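PDB 6SKY: Serine/threonine-protein kinase Tel1 from Chaetomium thermophilum, which phosphorylates proteins on serine and threonine using ATP and probably senses DNA damage to activate checkpoint signalling. Local coordinates for residues 1858-1861 / 1862-1865; 1846-1849 / 1850-1854; 2511-2514 / 2515-2519; 2599-2602 / 2603-2607. All blocks are in the same frame, centred on the assembly; numbering follows the deposited sequence.

From the N terminus the order is interaction 2 (1846-1854), interaction 1 (1858-1865), interaction 3 (2511-2519) and interaction 4 (2599-2607). Each is a local contact within continuous chain; they follow in series, and none nests in or crosses another. Interaction 2 closes the turn leaving helix 1836-1849, and interaction 1 folds the loop that leads on to helix 1871-1880; their centres are about 9 Å apart, and Arg1863 packs on Arg1850 and Gln1852. Interaction 3 lies within helix 2507-2522. Interaction 4 closes the hairpin between strands 2593-2599 and 2604-2611. A probable hydrogen bond from Tyr2517 OH to Gln2607 OE1 (3.0 Å) ties that helix to the kinase sheet.

Interaction 1 of 4, residues 1858-1861 / 1862-1865; sequences SSIA and DRAH
Asp1862 turns its carboxylate back on Ser1859, three residues earlier, and this return is the core of a compact local fold in the loop between helices 1836-1849 and 1871-1880. With CG anti to the carbonyl carbon and beside the backbone N (chi1 -47°), OD1 comes under the turn and accepts two bonds from one serine. Ser1859 N donates to OD1 of Asp1862 over 3.0 Å, meeting the oxygen nearly end-on; Ser1859 OG reaches the same OD1 over 3.1 Å, arriving from above the carboxylate plane. A weak third bond comes from Ser1858 OG. The aspartate side chain thus bonds back to the backbone N-H three residues earlier, closing a short loop of chain.

Ile1860 contributes in two ways. Its carbonyl O receives Arg1863 N at 2.9 Å, with the donor well above the carbonyl plane, and its CG2 methyl sits over the centre of the Arg1863 guanidinium, 4.0 Å from CZ. The arginine chain is extended from CG to NE, which carries the flat group out to that methyl. Ala1861 O lies 3.9 Å from Ala1864 CB. Outwards, Ser1859 and Ile1860 touch Tyr2681 on helix 2670-2681 of the kinase domain.

Chemically, one carboxylate oxygen gathers a backbone N-H and a hydroxyl. Such donors would probably stabilise the charged form of Asp1862, while the CG2 methyl of Ile1860 lies over the flat face of the Arg1863 guanidinium, whose NH1 has a long, weak ion pair with Glu1857.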
ATOM      1  N   SER A1858     -50.800 -11.798  22.631  1.00 44.98           N
ATOM      2  CA  SER A1858     -49.690 -12.116  23.514  1.00 44.98           C
ATOM      3  C   SER A1858     -48.472 -11.256  23.226  1.00 44.98           C
ATOM      4  O   SER A1858     -47.836 -10.747  24.153  1.00 44.98           O
ATOM      5  CB  SER A1858     -49.325 -13.589  23.367  1.00 44.98           C
ATOM      6  OG  SER A1858     -49.269 -13.945  21.998  1.00 44.98           O
ATOM      7  N   SER A1859     -48.152 -11.074  21.952  1.00 39.12           N
ATOM      8  CA  SER A1859     -46.968 -10.369  21.508  1.00 39.12           C
ATOM      9  C   SER A1859     -47.353  -9.424  20.382  1.00 39.12           C
ATOM     10  O   SER A1859     -48.515  -9.342  19.988  1.00 39.12           O
ATOM     11  CB  SER A1859     -45.902 -11.363  21.053  1.00 39.12           C
ATOM     12  OG  SER A1859     -46.428 -12.257  20.097  1.00 39.12           O
ATOM     13  N   ILE A1860     -46.368  -8.696  19.859  1.00 35.08           N
ATOM     14  CA  ILE A1860     -46.633  -7.875  18.687  1.00 35.08           C
ATOM     15  C   ILE A1860     -46.643  -8.707  17.418  1.00 35.08           C
ATOM     16  O   ILE A1860     -47.161  -8.255  16.393  1.00 35.08           O
ATOM     17  CB  ILE A1860     -45.614  -6.736  18.548  1.00 35.08           C
ATOM     18  CG1 ILE A1860     -44.215  -7.299  18.349  1.00 35.08           C
ATOM     19  CG2 ILE A1860     -45.652  -5.849  19.756  1.00 35.08           C
ATOM     20  CD1 ILE A1860     -43.197  -6.273  18.040  1.00 35.08           C
ATOM     21  N   ALA A1861     -46.107  -9.919  17.458  1.00 39.50           N
ATOM     22  CA  ALA A1861     -46.129 -10.779  16.286  1.00 39.50           C
ATOM     23  C   ALA A1861     -47.533 -11.186  15.876  1.00 39.50           C
ATOM     24  O   ALA A1861     -47.686 -11.851  14.848  1.00 39.50           O
ATOM     25  CB  ALA A1861     -45.284 -12.024  16.537  1.00 39.50           C
ATOM     26  N   ASP A1862     -48.555 -10.818  16.645  1.00 41.28           N
ATOM     27  CA  ASP A1862     -49.933 -11.071  16.259  1.00 41.28           C
ATOM     28  C   ASP A1862     -50.553  -9.914  15.503  1.00 41.28           C
ATOM     29  O   ASP A1862     -51.587 -10.102  14.862  1.00 41.28           O
ATOM     30  CB  ASP A1862     -50.784 -11.373  17.487  1.00 41.28           C
ATOM     31  CG  ASP A1862     -50.127 -12.363  18.410  1.00 41.28           C
ATOM     32  OD1 ASP A1862     -49.390 -11.922  19.310  1.00 41.28           O
ATOM     33  OD2 ASP A1862     -50.331 -13.581  18.236  1.00 41.28           O
ATOM     34  N   ARG A1863     -49.944  -8.732  15.541  1.00 31.44           N
ATOM     35  CA  ARG A1863     -50.432  -7.635  14.722  1.00 31.44           C
ATOM     36  C   ARG A1863     -50.252  -7.897  13.242  1.00 31.44           C
ATOM     37  O   ARG A1863     -50.550  -7.015  12.436  1.00 31.44           O
ATOM     38  CB  ARG A1863     -49.735  -6.336  15.108  1.00 31.44           C
ATOM     39  CG  ARG A1863     -49.986  -5.935  16.525  1.00 31.44           C
ATOM     40  CD  ARG A1863     -49.219  -4.709  16.896  1.00 31.44           C
ATOM     41  NE  ARG A1863     -49.318  -4.459  18.322  1.00 31.44           N
ATOM     42  CZ  ARG A1863     -48.776  -3.421  18.938  1.00 31.44           C
ATOM     43  NH1 ARG A1863     -48.918  -3.274  20.239  1.00 31.44           N
ATOM     44  NH2 ARG A1863     -48.099  -2.528  18.249  1.00 31.44           N
ATOM     45  N   ALA A1864     -49.753  -9.067  12.869  1.00 36.07           N
ATOM     46  CA  ALA A1864     -49.760  -9.528  11.494  1.00 36.07           C
ATOM     47  C   ALA A1864     -51.082 -10.149  11.104  1.00 36.07           C
ATOM     48  O   ALA A1864     -51.198 -10.682   9.998  1.00 36.07           O
ATOM     49  CB  ALA A1864     -48.639 -10.539  11.270  1.00 36.07           C
ATOM     50  N   HIS A1865     -52.073 -10.100  11.986  1.00 39.55           N
ATOM     51  CA  HIS A1865     -53.371 -10.694  11.729  1.00 39.55           C
ATOM     52  C   HIS A1865     -54.456  -9.668  11.453  1.00 39.55           C
ATOM     53  O   HIS A1865     -55.609 -10.057  11.259  1.00 39.55           O
ATOM     54  CB  HIS A1865     -53.789 -11.573  12.906  1.00 39.55           C
ATOM     55  CG  HIS A1865     -52.887 -12.743  13.130  1.00 39.55           C
ATOM     56  ND1 HIS A1865     -52.997 -13.569  14.225  1.00 39.55           N
ATOM     57  CD2 HIS A1865     -51.857 -13.225  12.398  1.00 39.55           C
ATOM     58  CE1 HIS A1865     -52.072 -14.508  14.159  1.00 39.55           C
ATOM     59  NE2 HIS A1865     -51.365 -14.321  13.061  1.00 39.55           N
TER

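Interaction 2 of 4, residues 1846-1849 / 1850-1854; sequences ILYL and RTQPL
At the C-terminal end of helix 1836-1849, a type I beta turn runs from Leu1849 to Gln1852: Arg1850 N still bonds to Ile1846 O at 3.1 Å, as in a helix, whereas Thr1851 N bonds to Tyr1848 O, three residues back. The turn closes with a weak bond, 3.3 Å from Gln1852 N to Leu1849 O.

Tyr1848 O is gripped twice by Thr1851, through its N at 3.1 Å from above the carbonyl plane and through OG1 at 2.9 Å with a smaller tilt. The hydroxyl gets there because it stands between the backbone N and the carbonyl carbon (chi1 73°). A valine here would probably leave Tyr1848 O with a single donor from this residue and the turn less firmly fixed.

Gln1852 folds over the Tyr1848 ring, its chain bent at chi2 (-54°) and CG over one face; the amide and ring planes are 16° apart. The tyrosine hydroxyl bonds to Ser1670 OG, and the ring meets Phe1800 of helix 1793-1808 edge-to-face. Leu1847 and Arg1850 lean on helix 1884-1898. At the far end of the glutamine, OE1 lies 3.7 Å from Tyr1848 CZ.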
ATOM      1  N   ILE A1846     -50.852  -0.316   5.900  1.00 23.30           N
ATOM      2  CA  ILE A1846     -50.261  -1.513   6.497  1.00 23.30           C
ATOM      3  C   ILE A1846     -49.347  -1.135   7.655  1.00 23.30           C
ATOM      4  O   ILE A1846     -49.394  -1.736   8.739  1.00 23.30           O
ATOM      5  CB  ILE A1846     -49.506  -2.322   5.434  1.00 23.30           C
ATOM      6  CG1 ILE A1846     -50.467  -2.868   4.389  1.00 23.30           C
ATOM      7  CG2 ILE A1846     -48.757  -3.452   6.068  1.00 23.30           C
ATOM      8  CD1 ILE A1846     -49.778  -3.594   3.283  1.00 23.30           C
ATOM      9  N   LEU A1847     -48.500  -0.129   7.446  1.00 21.87           N
ATOM     10  CA  LEU A1847     -47.619   0.324   8.513  1.00 21.87           C
ATOM     11  C   LEU A1847     -48.409   0.786   9.725  1.00 21.87           C
ATOM     12  O   LEU A1847     -48.069   0.454  10.860  1.00 21.87           O
ATOM     13  CB  LEU A1847     -46.725   1.449   8.014  1.00 21.87           C
ATOM     14  CG  LEU A1847     -45.576   1.098   7.093  1.00 21.87           C
ATOM     15  CD1 LEU A1847     -44.828   2.355   6.788  1.00 21.87           C
ATOM     16  CD2 LEU A1847     -44.693   0.106   7.768  1.00 21.87           C
ATOM     17  N   TYR A1848     -49.461   1.572   9.508  1.00 19.43           N
ATOM     18  CA  TYR A1848     -50.247   2.063  10.631  1.00 19.43           C
ATOM     19  C   TYR A1848     -50.904   0.924  11.388  1.00 19.43           C
ATOM     20  O   TYR A1848     -50.985   0.956  12.616  1.00 19.43           O
ATOM     21  CB  TYR A1848     -51.299   3.052  10.150  1.00 19.43           C
ATOM     22  CG  TYR A1848     -52.225   3.511  11.238  1.00 19.43           C
ATOM     23  CD1 TYR A1848     -51.819   4.450  12.156  1.00 19.43           C
ATOM     24  CD2 TYR A1848     -53.504   3.006  11.345  1.00 19.43           C
ATOM     25  CE1 TYR A1848     -52.646   4.863  13.144  1.00 19.43           C
ATOM     26  CE2 TYR A1848     -54.335   3.414  12.337  1.00 19.43           C
ATOM     27  CZ  TYR A1848     -53.901   4.345  13.232  1.00 19.43           C
ATOM     28  OH  TYR A1848     -54.728   4.770  14.229  1.00 19.43           O
ATOM     29  N   LEU A1849     -51.390  -0.087  10.679  1.00 25.01           N
ATOM     30  CA  LEU A1849     -52.015  -1.207  11.365  1.00 25.01           C
ATOM     31  C   LEU A1849     -51.007  -2.008  12.168  1.00 25.01           C
ATOM     32  O   LEU A1849     -51.375  -2.646  13.154  1.00 25.01           O
ATOM     33  CB  LEU A1849     -52.724  -2.112  10.369  1.00 25.01           C
ATOM     34  CG  LEU A1849     -54.058  -1.644   9.813  1.00 25.01           C
ATOM     35  CD1 LEU A1849     -54.471  -2.582   8.729  1.00 25.01           C
ATOM     36  CD2 LEU A1849     -55.091  -1.599  10.893  1.00 25.01           C
ATOM     37  N   ARG A1850     -49.742  -2.001  11.761  1.00 25.94           N
ATOM     38  CA  ARG A1850     -48.715  -2.663  12.561  1.00 25.94           C
ATOM     39  C   ARG A1850     -48.483  -2.022  13.923  1.00 25.94           C
ATOM     40  O   ARG A1850     -47.812  -2.630  14.755  1.00 25.94           O
ATOM     41  CB  ARG A1850     -47.396  -2.685  11.811  1.00 25.94           C
ATOM     42  CG  ARG A1850     -47.138  -3.941  11.042  1.00 25.94           C
ATOM     43  CD  ARG A1850     -45.774  -3.856  10.423  1.00 25.94           C
ATOM     44  NE  ARG A1850     -44.832  -3.205  11.324  1.00 25.94           N
ATOM     45  CZ  ARG A1850     -44.055  -3.849  12.185  1.00 25.94           C
ATOM     46  NH1 ARG A1850     -44.106  -5.167  12.265  1.00 25.94           N
ATOM     47  NH2 ARG A1850     -43.230  -3.172  12.968  1.00 25.94           N
ATOM     48  N   THR A1851     -48.987  -0.822  14.177  1.00 24.73           N
ATOM     49  CA  THR A1851     -48.769  -0.156  15.452  1.00 24.73           C
ATOM     50  C   THR A1851     -49.981  -0.200  16.366  1.00 24.73           C
ATOM     51  O   THR A1851     -49.948   0.401  17.438  1.00 24.73           O
ATOM     52  CB  THR A1851     -48.367   1.305  15.240  1.00 24.73           C
ATOM     53  OG1 THR A1851     -49.505   2.058  14.825  1.00 24.73           O
ATOM     54  CG2 THR A1851     -47.306   1.421  14.187  1.00 24.73           C
ATOM     55  N   GLN A1852     -51.043  -0.888  15.976  1.00 27.08           N
ATOM     56  CA  GLN A1852     -52.267  -0.906  16.751  1.00 27.08           C
ATOM     57  C   GLN A1852     -52.422  -2.246  17.435  1.00 27.08           C
ATOM     58  O   GLN A1852     -52.357  -3.279  16.765  1.00 27.08           O
ATOM     59  CB  GLN A1852     -53.480  -0.637  15.856  1.00 27.08           C
ATOM     60  CG  GLN A1852     -53.507   0.740  15.249  1.00 27.08           C
ATOM     61  CD  GLN A1852     -53.378   1.823  16.278  1.00 27.08           C
ATOM     62  OE1 GLN A1852     -52.474   2.641  16.218  1.00 27.08           O
ATOM     63  NE2 GLN A1852     -54.279   1.837  17.234  1.00 27.08           N
ATOM     64  N   PRO A1853     -52.625  -2.279  18.749  1.00 30.01           N
ATOM     65  CA  PRO A1853     -52.696  -3.565  19.450  1.00 30.01           C
ATOM     66  C   PRO A1853     -53.980  -4.317  19.141  1.00 30.01           C
ATOM     67  O   PRO A1853     -55.076  -3.767  19.225  1.00 30.01           O
ATOM     68  CB  PRO A1853     -52.620  -3.165  20.926  1.00 30.01           C
ATOM     69  CG  PRO A1853     -53.005  -1.760  20.959  1.00 30.01           C
ATOM     70  CD  PRO A1853     -52.550  -1.155  19.688  1.00 30.01           C
ATOM     71  N   LEU A1854     -53.830  -5.577  18.798  1.00 37.30           N
ATOM     72  CA  LEU A1854     -54.966  -6.463  18.603  1.00 37.30           C
ATOM     73  C   LEU A1854     -55.527  -6.886  19.955  1.00 37.30           C
ATOM     74  O   LEU A1854     -54.764  -7.299  20.831  1.00 37.30           O
ATOM     75  CB  LEU A1854     -54.551  -7.693  17.813  1.00 37.30           C
ATOM     76  CG  LEU A1854     -55.032  -7.830  16.380  1.00 37.30           C
ATOM     77  CD1 LEU A1854     -54.431  -9.039  15.750  1.00 37.30           C
ATOM     78  CD2 LEU A1854     -56.514  -7.955  16.365  1.00 37.30           C
TER

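Interaction 3 of 4, residues 2511-2514 / 2515-2519; sequences DQTS and RVYHA
A chi1 of -67° at Thr2513 sets CG2 opposite the backbone N, beside the carbonyl carbon, where it lies against the Tyr2517 ring, with OG1 anti to the carbonyl carbon, beside the backbone N; Tyr2517 holds an intermediate chi1 of -98°. The two side chains, one helical turn apart on helix 2507-2522, run side by side in the same direction, and CG2 lies 3.6 Å from CD2 of the Tyr2517 ring. The OG1 branch folds back to Ala2509 O, so the threonine divides its methyl and hydroxyl between two neighbours.

The backbone beneath is regular alpha helix. Tyr2517 N bonds to Thr2513 O at 2.9 Å with an N-H...O angle of 162°, and His2518 N bonds likewise to Ser2514 O at 2.9 Å. On another flank, Asp2511 and Arg2515 lie alongside each other with their flat groups inclined. Asp2511 OD1 is 4.1 Å from Arg2515 NE, well out of the guanidinium plane, so any attraction is probably one of charge alone; the actual bridge of OD1 is to Arg2473, which also lies close to Arg2515.

The tyrosine hydroxyl bonds to Gln2607 OE1. A phenylalanine in its place would probably keep the methyl contact but leave that glutamine oxygen without its mate, weakening the link to strand 2604-2611.

The helix is thus held from several directions: Tyr2517 meets Phe2546 of helix 2541-2552 edge-to-face, Val2516 packs on the same helix, Ser2514 and Arg2515 touch helix 2461-2472, and Tyr2517 with His2518 reaches strand 2658-2662 of the kinase sheet.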
ATOM      1  N   ASP A2511     -18.124  17.292  52.743  1.00 42.94           N
ATOM      2  CA  ASP A2511     -17.836  16.534  53.954  1.00 42.94           C
ATOM      3  C   ASP A2511     -19.105  15.924  54.542  1.00 42.94           C
ATOM      4  O   ASP A2511     -19.224  14.698  54.683  1.00 42.94           O
ATOM      5  CB  ASP A2511     -17.156  17.454  54.963  1.00 42.94           C
ATOM      6  CG  ASP A2511     -16.134  16.742  55.799  1.00 42.94           C
ATOM      7  OD1 ASP A2511     -15.845  15.569  55.506  1.00 42.94           O
ATOM      8  OD2 ASP A2511     -15.615  17.352  56.753  1.00 42.94           O
ATOM      9  N   GLN A2512     -20.076  16.776  54.880  1.00 44.79           N
ATOM     10  CA  GLN A2512     -21.284  16.292  55.540  1.00 44.79           C
ATOM     11  C   GLN A2512     -22.074  15.360  54.636  1.00 44.79           C
ATOM     12  O   GLN A2512     -22.588  14.320  55.081  1.00 44.79           O
ATOM     13  CB  GLN A2512     -22.155  17.469  55.964  1.00 44.79           C
ATOM     14  CG  GLN A2512     -21.438  18.533  56.757  1.00 44.79           C
ATOM     15  CD  GLN A2512     -20.885  18.014  58.055  1.00 44.79           C
ATOM     16  OE1 GLN A2512     -21.359  17.017  58.591  1.00 44.79           O
ATOM     17  NE2 GLN A2512     -19.867  18.686  58.570  1.00 44.79           N
ATOM     18  N   THR A2513     -22.177  15.710  53.358  1.00 42.69           N
ATOM     19  CA  THR A2513     -22.949  14.905  52.433  1.00 42.69           C
ATOM     20  C   THR A2513     -22.329  13.531  52.231  1.00 42.69           C
ATOM     21  O   THR A2513     -23.047  12.530  52.176  1.00 42.69           O
ATOM     22  CB  THR A2513     -23.075  15.644  51.115  1.00 42.69           C
ATOM     23  OG1 THR A2513     -23.877  16.811  51.312  1.00 42.69           O
ATOM     24  CG2 THR A2513     -23.726  14.767  50.106  1.00 42.69           C
ATOM     25  N   SER A2514     -21.005  13.451  52.121  1.00 39.82           N
ATOM     26  CA  SER A2514     -20.379  12.148  51.972  1.00 39.82           C
ATOM     27  C   SER A2514     -20.545  11.317  53.230  1.00 39.82           C
ATOM     28  O   SER A2514     -20.714  10.096  53.151  1.00 39.82           O
ATOM     29  CB  SER A2514     -18.911  12.317  51.627  1.00 39.82           C
ATOM     30  OG  SER A2514     -18.751  13.414  50.759  1.00 39.82           O
ATOM     31  N   ARG A2515     -20.516  11.957  54.401  1.00 44.28           N
ATOM     32  CA  ARG A2515     -20.745  11.207  55.631  1.00 44.28           C
ATOM     33  C   ARG A2515     -22.125  10.567  55.635  1.00 44.28           C
ATOM     34  O   ARG A2515     -22.273   9.385  55.965  1.00 44.28           O
ATOM     35  CB  ARG A2515     -20.564  12.111  56.842  1.00 44.28           C
ATOM     36  CG  ARG A2515     -19.145  12.559  57.029  1.00 44.28           C
ATOM     37  CD  ARG A2515     -18.931  13.178  58.384  1.00 44.28           C
ATOM     38  NE  ARG A2515     -17.526  13.487  58.597  1.00 44.28           N
ATOM     39  CZ  ARG A2515     -16.617  12.588  58.955  1.00 44.28           C
ATOM     40  NH1 ARG A2515     -15.356  12.951  59.127  1.00 44.28           N
ATOM     41  NH2 ARG A2515     -16.966  11.325  59.138  1.00 44.28           N
ATOM     42  N   VAL A2516     -23.153  11.321  55.241  1.00 44.19           N
ATOM     43  CA  VAL A2516     -24.485  10.721  55.288  1.00 44.19           C
ATOM     44  C   VAL A2516     -24.693   9.721  54.153  1.00 44.19           C
ATOM     45  O   VAL A2516     -25.393   8.720  54.336  1.00 44.19           O
ATOM     46  CB  VAL A2516     -25.588  11.791  55.307  1.00 44.19           C
ATOM     47  CG1 VAL A2516     -25.353  12.746  56.448  1.00 44.19           C
ATOM     48  CG2 VAL A2516     -25.664  12.521  54.002  1.00 44.19           C
ATOM     49  N   TYR A2517     -24.090   9.942  52.982  1.00 40.03           N
ATOM     50  CA  TYR A2517     -24.179   8.945  51.915  1.00 40.03           C
ATOM     51  C   TYR A2517     -23.543   7.632  52.336  1.00 40.03           C
ATOM     52  O   TYR A2517     -24.087   6.557  52.076  1.00 40.03           O
ATOM     53  CB  TYR A2517     -23.503   9.452  50.645  1.00 40.03           C
ATOM     54  CG  TYR A2517     -24.432  10.043  49.625  1.00 40.03           C
ATOM     55  CD1 TYR A2517     -25.433   9.291  49.064  1.00 40.03           C
ATOM     56  CD2 TYR A2517     -24.286  11.345  49.205  1.00 40.03           C
ATOM     57  CE1 TYR A2517     -26.271   9.823  48.133  1.00 40.03           C
ATOM     58  CE2 TYR A2517     -25.120  11.880  48.276  1.00 40.03           C
ATOM     59  CZ  TYR A2517     -26.108  11.115  47.744  1.00 40.03           C
ATOM     60  OH  TYR A2517     -26.948  11.649  46.810  1.00 40.03           O
ATOM     61  N   HIS A2518     -22.385   7.698  52.987  1.00 45.38           N
ATOM     62  CA  HIS A2518     -21.725   6.484  53.446  1.00 45.38           C
ATOM     63  C   HIS A2518     -22.527   5.795  54.540  1.00 45.38           C
ATOM     64  O   HIS A2518     -22.634   4.563  54.558  1.00 45.38           O
ATOM     65  CB  HIS A2518     -20.323   6.825  53.932  1.00 45.38           C
ATOM     66  CG  HIS A2518     -19.601   5.675  54.545  1.00 45.38           C
ATOM     67  ND1 HIS A2518     -18.987   5.756  55.774  1.00 45.38           N
ATOM     68  CD2 HIS A2518     -19.389   4.415  54.102  1.00 45.38           C
ATOM     69  CE1 HIS A2518     -18.428   4.595  56.061  1.00 45.38           C
ATOM     70  NE2 HIS A2518     -18.659   3.764  55.064  1.00 45.38           N
ATOM     71  N   ALA A2519     -23.092   6.570  55.470  1.00 47.99           N
ATOM     72  CA  ALA A2519     -23.925   5.968  56.504  1.00 47.99           C
ATOM     73  C   ALA A2519     -25.127   5.268  55.896  1.00 47.99           C
ATOM     74  O   ALA A2519     -25.498   4.174  56.327  1.00 47.99           O
ATOM     75  CB  ALA A2519     -24.375   7.026  57.503  1.00 47.99           C
TER

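Interaction 4 of 4, residues 2599-2602 / 2603-2607; sequences GTDG and RKYKQ
Asp2601 and Arg2603 lie with carboxylate and guanidinium planes almost parallel (2° apart), but the side chains pass at a slant. OD2 of the aspartate is 3.6 Å from NE of Arg2603 and well out of the guanidinium plane, so the salt bridge probably acts through charge alone, with no N-H directed at the oxygen. The other oxygen, OD1, accepts a weak bond from Arg2603 N over 3.4 Å. Asp2601 reaches both partners because CG sits between its backbone N and carbonyl carbon (chi1 57°). Tyr2605 crosses the aspartate at about a right angle, its ring inclined only slightly to the carboxylate, with OH 3.5 Å from OD2 of Asp2601.

Asp2601 and Arg2603 sit at the turn of the beta hairpin joining strands 2593-2599 and 2604-2611, with Tyr2605 on its second strand. Gly2599 N donates to Arg2603 O at 3.0 Å, nearly straight, while Gly2602 N returns weakly to Gly2599 O. With Gly2602 in a left-handed backbone conformation, this is a type I turn with a G1 beta bulge; a side chain at Gly2602 would press on the preceding carbonyl. Gly2599 CA meets the edge of the Tyr2605 ring, 4.1 Å from CE2.

Farther along, strand 2604-2611 carries Leu2608 and Lys2610 of the nucleotide pocket. At the exposed turn the ion pair lacks a directed N-H and its accompanying bond is weak, so closure probably depends more on the backbone bond from Gly2599 N to Arg2603 O and on the turn that Gly2602 allows.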
ATOM      1  N   GLY A2599     -33.132  17.654  40.775  1.00 55.02           N
ATOM      2  CA  GLY A2599     -32.204  18.755  40.779  1.00 55.02           C
ATOM      3  C   GLY A2599     -32.894  20.092  40.694  1.00 55.02           C
ATOM      4  O   GLY A2599     -34.117  20.206  40.688  1.00 55.02           O
ATOM      5  N   THR A2600     -32.074  21.135  40.631  1.00 56.98           N
ATOM      6  CA  THR A2600     -32.608  22.483  40.526  1.00 56.98           C
ATOM      7  C   THR A2600     -33.224  22.725  39.154  1.00 56.98           C
ATOM      8  O   THR A2600     -34.299  23.323  39.049  1.00 56.98           O
ATOM      9  CB  THR A2600     -31.510  23.496  40.828  1.00 56.98           C
ATOM     10  OG1 THR A2600     -31.482  23.758  42.234  1.00 56.98           O
ATOM     11  CG2 THR A2600     -31.745  24.789  40.084  1.00 56.98           C
ATOM     12  N   ASP A2601     -32.574  22.248  38.093  1.00 57.89           N
ATOM     13  CA  ASP A2601     -33.141  22.381  36.757  1.00 57.89           C
ATOM     14  C   ASP A2601     -34.312  21.440  36.511  1.00 57.89           C
ATOM     15  O   ASP A2601     -34.872  21.456  35.412  1.00 57.89           O
ATOM     16  CB  ASP A2601     -32.058  22.157  35.698  1.00 57.89           C
ATOM     17  CG  ASP A2601     -31.372  20.812  35.831  1.00 57.89           C
ATOM     18  OD1 ASP A2601     -31.765  20.012  36.703  1.00 57.89           O
ATOM     19  OD2 ASP A2601     -30.429  20.555  35.057  1.00 57.89           O
ATOM     20  N   GLY A2602     -34.684  20.620  37.486  1.00 56.84           N
ATOM     21  CA  GLY A2602     -35.861  19.790  37.351  1.00 56.84           C
ATOM     22  C   GLY A2602     -35.652  18.477  36.639  1.00 56.84           C
ATOM     23  O   GLY A2602     -36.592  17.958  36.034  1.00 56.84           O
ATOM     24  N   ARG A2603     -34.447  17.922  36.688  1.00 54.90           N
ATOM     25  CA  ARG A2603     -34.163  16.612  36.124  1.00 54.90           C
ATOM     26  C   ARG A2603     -33.959  15.603  37.242  1.00 54.90           C
ATOM     27  O   ARG A2603     -33.625  15.957  38.372  1.00 54.90           O
ATOM     28  CB  ARG A2603     -32.930  16.654  35.224  1.00 54.90           C
ATOM     29  CG  ARG A2603     -33.086  17.569  34.045  1.00 54.90           C
ATOM     30  CD  ARG A2603     -31.889  17.520  33.122  1.00 54.90           C
ATOM     31  NE  ARG A2603     -31.842  18.724  32.300  1.00 54.90           N
ATOM     32  CZ  ARG A2603     -30.999  18.923  31.295  1.00 54.90           C
ATOM     33  NH1 ARG A2603     -31.046  20.058  30.614  1.00 54.90           N
ATOM     34  NH2 ARG A2603     -30.119  17.991  30.963  1.00 54.90           N
ATOM     35  N   LYS A2604     -34.165  14.337  36.917  1.00 47.96           N
ATOM     36  CA  LYS A2604     -34.075  13.263  37.890  1.00 47.96           C
ATOM     37  C   LYS A2604     -32.759  12.522  37.709  1.00 47.96           C
ATOM     38  O   LYS A2604     -32.500  11.965  36.640  1.00 47.96           O
ATOM     39  CB  LYS A2604     -35.252  12.306  37.750  1.00 47.96           C
ATOM     40  CG  LYS A2604     -36.594  12.970  37.920  1.00 47.96           C
ATOM     41  CD  LYS A2604     -37.694  11.939  37.992  1.00 47.96           C
ATOM     42  CE  LYS A2604     -39.040  12.582  38.235  1.00 47.96           C
ATOM     43  NZ  LYS A2604     -40.088  11.555  38.463  1.00 47.96           N
ATOM     44  N   TYR A2605     -31.938  12.519  38.749  1.00 42.14           N
ATOM     45  CA  TYR A2605     -30.666  11.814  38.768  1.00 42.14           C
ATOM     46  C   TYR A2605     -30.817  10.631  39.703  1.00 42.14           C
ATOM     47  O   TYR A2605     -30.918  10.808  40.916  1.00 42.14           O
ATOM     48  CB  TYR A2605     -29.543  12.726  39.238  1.00 42.14           C
ATOM     49  CG  TYR A2605     -29.449  14.032  38.501  1.00 42.14           C
ATOM     50  CD1 TYR A2605     -28.780  14.121  37.300  1.00 42.14           C
ATOM     51  CD2 TYR A2605     -30.013  15.178  39.016  1.00 42.14           C
ATOM     52  CE1 TYR A2605     -28.687  15.308  36.629  1.00 42.14           C
ATOM     53  CE2 TYR A2605     -29.922  16.369  38.355  1.00 42.14           C
ATOM     54  CZ  TYR A2605     -29.259  16.428  37.160  1.00 42.14           C
ATOM     55  OH  TYR A2605     -29.165  17.616  36.487  1.00 42.14           O
ATOM     56  N   LYS A2606     -30.850   9.432  39.152  1.00 36.06           N
ATOM     57  CA  LYS A2606     -30.917   8.252  39.992  1.00 36.06           C
ATOM     58  C   LYS A2606     -29.515   7.781  40.343  1.00 36.06           C
ATOM     59  O   LYS A2606     -28.538   8.090  39.661  1.00 36.06           O
ATOM     60  CB  LYS A2606     -31.697   7.146  39.300  1.00 36.06           C
ATOM     61  CG  LYS A2606     -33.041   7.587  38.799  1.00 36.06           C
ATOM     62  CD  LYS A2606     -33.826   6.414  38.284  1.00 36.06           C
ATOM     63  CE  LYS A2606     -33.981   5.366  39.359  1.00 36.06           C
ATOM     64  NZ  LYS A2606     -34.769   4.194  38.895  1.00 36.06           N
ATOM     65  N   GLN A2607     -29.422   7.036  41.437  1.00 34.41           N
ATOM     66  CA  GLN A2607     -28.137   6.636  41.985  1.00 34.41           C
ATOM     67  C   GLN A2607     -28.274   5.286  42.655  1.00 34.41           C
ATOM     68  O   GLN A2607     -29.241   5.046  43.373  1.00 34.41           O
ATOM     69  CB  GLN A2607     -27.630   7.640  43.018  1.00 34.41           C
ATOM     70  CG  GLN A2607     -27.430   9.022  42.495  1.00 34.41           C
ATOM     71  CD  GLN A2607     -27.515  10.040  43.571  1.00 34.41           C
ATOM     72  OE1 GLN A2607     -27.760   9.710  44.720  1.00 34.41           O
ATOM     73  NE2 GLN A2607     -27.313  11.290  43.216  1.00 34.41           N
TER